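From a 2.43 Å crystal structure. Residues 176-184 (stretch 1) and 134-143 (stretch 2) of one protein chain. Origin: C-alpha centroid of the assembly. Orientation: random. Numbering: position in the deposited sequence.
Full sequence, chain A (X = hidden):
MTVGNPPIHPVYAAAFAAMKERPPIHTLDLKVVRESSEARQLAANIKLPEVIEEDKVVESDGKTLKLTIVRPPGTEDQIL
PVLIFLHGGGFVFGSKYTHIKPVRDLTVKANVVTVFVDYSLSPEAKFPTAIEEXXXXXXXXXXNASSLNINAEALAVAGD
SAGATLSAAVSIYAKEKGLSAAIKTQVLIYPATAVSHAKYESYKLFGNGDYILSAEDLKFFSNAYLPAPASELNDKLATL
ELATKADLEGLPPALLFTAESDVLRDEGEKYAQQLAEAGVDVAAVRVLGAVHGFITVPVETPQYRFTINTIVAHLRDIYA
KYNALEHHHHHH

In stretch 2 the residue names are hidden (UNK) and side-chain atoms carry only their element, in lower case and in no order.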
# COMPACT_ATOMS: atom_id res chain seq x y z
N GLU A 176 -20.91 -19.41 7.83
CA GLU A 176 -22.12 -20.18 7.56
C GLU A 176 -22.26 -21.38 8.52
O GLU A 176 -23.34 -21.97 8.63
CB GLU A 176 -22.14 -20.67 6.10
CG GLU A 176 -22.16 -19.54 5.06
CD GLU A 176 -22.32 -20.02 3.63
OE1 GLU A 176 -21.96 -21.18 3.32
OE2 GLU A 176 -22.79 -19.22 2.79
N LYS A 177 -21.16 -21.70 9.20
CA LYS A 177 -21.09 -22.80 10.17
C LYS A 177 -21.31 -22.33 11.61
O LYS A 177 -21.31 -23.14 12.53
CB LYS A 177 -19.73 -23.50 10.09
CG LYS A 177 -19.57 -24.41 8.89
CD LYS A 177 -20.16 -25.79 9.18
CE LYS A 177 -19.88 -26.76 8.04
NZ LYS A 177 -20.41 -28.13 8.34
N GLY A 178 -21.49 -21.03 11.81
CA GLY A 178 -21.68 -20.49 13.14
C GLY A 178 -20.39 -20.10 13.84
O GLY A 178 -20.37 -19.93 15.06
N LEU A 179 -19.31 -19.94 13.09
CA LEU A 179 -18.02 -19.55 13.66
C LEU A 179 -17.61 -18.16 13.18
O LEU A 179 -16.50 -17.99 12.67
CB LEU A 179 -16.94 -20.55 13.26
CG LEU A 179 -16.10 -21.24 14.34
CD1 LEU A 179 -14.67 -21.40 13.85
CD2 LEU A 179 -16.15 -20.48 15.64
N SER A 180 -18.48 -17.16 13.34
CA SER A 180 -18.29 -15.89 12.65
C SER A 180 -17.31 -14.94 13.34
O SER A 180 -16.99 -13.88 12.79
CB SER A 180 -19.64 -15.17 12.48
OG SER A 180 -20.07 -14.57 13.70
N ALA A 181 -16.87 -15.29 14.53
CA ALA A 181 -15.99 -14.41 15.29
C ALA A 181 -14.57 -14.95 15.36
O ALA A 181 -13.70 -14.33 15.97
CB ALA A 181 -16.55 -14.18 16.68
N ALA A 182 -14.33 -16.11 14.74
CA ALA A 182 -13.03 -16.78 14.84
C ALA A 182 -11.89 -16.03 14.15
O ALA A 182 -10.83 -15.82 14.75
CB ALA A 182 -13.14 -18.19 14.27
N ILE A 183 -12.10 -15.65 12.89
CA ILE A 183 -11.07 -14.99 12.09
C ILE A 183 -11.11 -13.46 12.25
O ILE A 183 -12.12 -12.84 11.94
CB ILE A 183 -11.20 -15.37 10.60
CG1 ILE A 183 -11.11 -16.90 10.46
CG2 ILE A 183 -10.12 -14.71 9.75
CD1 ILE A 183 -11.57 -17.42 9.12
N LYS A 184 -10.02 -12.86 12.74
CA LYS A 184 -10.01 -11.40 12.98
C LYS A 184 -9.60 -10.54 11.76
O LYS A 184 -9.85 -9.32 11.76
CB LYS A 184 -9.09 -11.04 14.16
CG LYS A 184 -9.43 -11.75 15.49
CD LYS A 184 -10.94 -11.67 15.83
CE LYS A 184 -11.27 -12.25 17.21
NZ LYS A 184 -11.07 -13.74 17.32
N UNK A 134 -9.19 -26.58 5.45
CA UNK A 134 -8.64 -25.40 6.08
C UNK A 134 -9.56 -24.99 7.24
O UNK A 134 -9.08 -24.54 8.30
c UNK A 134 -7.42 -24.72 4.01
c UNK A 134 -8.02 -22.99 5.74
c UNK A 134 -8.45 -24.27 5.05
c UNK A 134 -7.33 -23.85 2.81
N UNK A 135 -10.86 -25.22 7.07
CA UNK A 135 -11.79 -25.00 8.17
C UNK A 135 -11.46 -25.95 9.34
O UNK A 135 -11.43 -25.53 10.50
c UNK A 135 -14.90 -26.28 9.30
c UNK A 135 -14.59 -23.91 9.47
c UNK A 135 -14.26 -25.11 8.85
c UNK A 135 -13.25 -25.17 7.71
c UNK A 135 -15.83 -26.24 10.33
o UNK A 135 -17.05 -25.00 11.95
c UNK A 135 -16.13 -25.03 10.93
c UNK A 135 -15.52 -23.86 10.51
N UNK A 136 -11.17 -27.20 9.01
CA UNK A 136 -10.84 -28.19 10.04
C UNK A 136 -9.52 -27.88 10.74
O UNK A 136 -9.38 -28.13 11.94
c UNK A 136 -10.79 -29.58 9.44
N UNK A 137 -8.56 -27.30 10.02
CA UNK A 137 -7.30 -26.95 10.66
C UNK A 137 -7.49 -25.78 11.63
O UNK A 137 -6.91 -25.76 12.71
c UNK A 137 -6.25 -26.61 9.62
N UNK A 138 -8.34 -24.83 11.25
CA UNK A 138 -8.65 -23.71 12.13
C UNK A 138 -9.26 -24.20 13.45
O UNK A 138 -8.92 -23.71 14.52
c UNK A 138 -9.59 -22.69 11.45
c UNK A 138 -9.71 -20.94 9.53
c UNK A 138 -10.14 -21.69 12.46
c UNK A 138 -8.85 -21.95 10.33
N UNK A 139 -10.15 -25.19 13.36
CA UNK A 139 -10.77 -25.78 14.55
C UNK A 139 -9.73 -26.44 15.44
O UNK A 139 -9.84 -26.38 16.66
c UNK A 139 -13.75 -25.29 14.87
c UNK A 139 -13.17 -26.16 13.74
c UNK A 139 -11.85 -26.80 14.17
c UNK A 139 -14.20 -27.18 13.25
N UNK A 140 -8.73 -27.05 14.82
CA UNK A 140 -7.70 -27.74 15.58
C UNK A 140 -6.81 -26.79 16.36
O UNK A 140 -6.46 -27.03 17.52
c UNK A 140 -3.87 -30.00 16.34
c UNK A 140 -5.98 -30.61 15.90
c UNK A 140 -6.87 -28.59 14.64
c UNK A 140 -2.40 -27.76 15.75
c UNK A 140 -4.48 -28.96 15.63
n UNK A 140 -4.80 -31.00 16.50
c UNK A 140 -3.73 -27.82 15.32
c UNK A 140 -5.83 -29.37 15.35
c UNK A 140 -2.53 -29.94 16.77
c UNK A 140 -1.82 -28.81 16.46
N UNK A 141 -6.44 -25.68 15.71
CA UNK A 141 -5.61 -24.66 16.33
C UNK A 141 -6.28 -24.05 17.56
O UNK A 141 -5.62 -23.78 18.56
c UNK A 141 -4.20 -24.02 14.36
c UNK A 141 -5.28 -23.55 15.32
c UNK A 141 -4.85 -22.28 16.04
N UNK A 142 -7.59 -23.85 17.48
CA UNK A 142 -8.36 -23.35 18.63
C UNK A 142 -8.40 -24.36 19.78
O UNK A 142 -8.44 -23.97 20.94
n UNK A 142 -12.83 -18.36 18.39
c UNK A 142 -11.37 -21.43 17.02
n UNK A 142 -11.69 -20.04 17.32
c UNK A 142 -9.93 -21.71 17.46
c UNK A 142 -9.79 -23.01 18.21
c UNK A 142 -12.63 -19.66 18.17
n UNK A 142 -13.40 -20.55 18.77
N UNK A 143 -8.38 -25.65 19.45
CA UNK A 143 -8.43 -26.71 20.46
C UNK A 143 -7.10 -26.94 21.17
O UNK A 143 -7.07 -27.46 22.28
o UNK A 143 -10.27 -29.23 22.09
c UNK A 143 -8.88 -28.02 19.82
c UNK A 143 -10.85 -28.40 21.35
o UNK A 143 -11.80 -27.68 21.73
c UNK A 143 -10.37 -28.24 19.92
O HOH W 1 -9.92 -17.65 16.55

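Position 134 carries four side-chain carbons, forked at the first, with one arm two carbons long. Branching at CB together with an extended arm identifies Ile-134, which is buried but stays out of reach of stretch 1.

At position 135 one carbon leads to a six-carbon ring bearing a single oxygen, the composition of a phenol. The CA-to-CB bond points toward stretch 1, and the side-chain oxygen lies 3.6 Å from CB of Lys-177; the ring also lies obliquely against Leu-179. The residue is Tyr-135. CD1 of Leu-179 is 4.2 Å from CE1 of Tyr-135. The OH of Tyr-135 thus meets the aliphatic base of Lys-177, while the end of that lysine leads away.

Positions 136 and 137 each have a single side-chain carbon and lie far from stretch 1; they are Ala-136 and Ala-137, both buried.

Position 138 again shows four carbons forked at the first, one arm being two carbons long; its CA-to-CB bond points toward stretch 1, and the tip of the longer arm meets Ile-183. This is Ile-138, with CD1 4.0 Å from CD1 of Ile-183, an apolar contact between the ends of two side chains. The main chain continues the helix here, N of Ile-138 bonding to O of Ile-134 at 3.1 Å.

Four carbons are present at position 139 too, but the fork comes at the second. The CA-to-CB bond points sideways, yet the end comes nearer and touches Leu-179. This is Leu-139, with CD2 of Leu-139 4.1 Å from CD1 of Leu-179.

Position 140 has one carbon followed by fused five- and six-membered rings holding eight carbons and one nitrogen, an indole. It is Trp-140, out of reach of stretch 1. Position 141, one carbon carrying two more, is Val-141, buried and likewise without contact.

At position 142 three carbons and a nitrogen lead to a carbon carrying two further nitrogens: a guanidinium, resting against Leu-179 and Ala-182. In Arg-142, NH1 is 4.2 Å from CD2 of Leu-179, which lies over one face of the group, and NE is 3.9 Å from CB of Ala-182. A water joins the stretches, accepting from NE of Arg-142 at 3.1 Å and donating to O of Ala-182 at 2.7 Å.

Position 143 bears three carbons, the third carrying two oxygens. A carboxylate at this length gives Glu-143, exposed and out of reach.

The contact is modest, burying 358 Å² in total, and has no direct hydrogen bond across it. Tyr-135, Ile-138, Leu-139 and Arg-142 follow the i, i+3, i+4, i+7 spacing that places side chains along one side of a helix. Against them lies an irregular segment: Gly-178 ends the preceding helix in a Schellman motif, its positive phi suited to glycine, and a type I turn runs from Leu-179 to Ala-182. Leu-179 reaches three helix residues, while the water supplies the polar link between Arg-142 and the turn.

Stretch 2 134-143: IYAAILWVRE
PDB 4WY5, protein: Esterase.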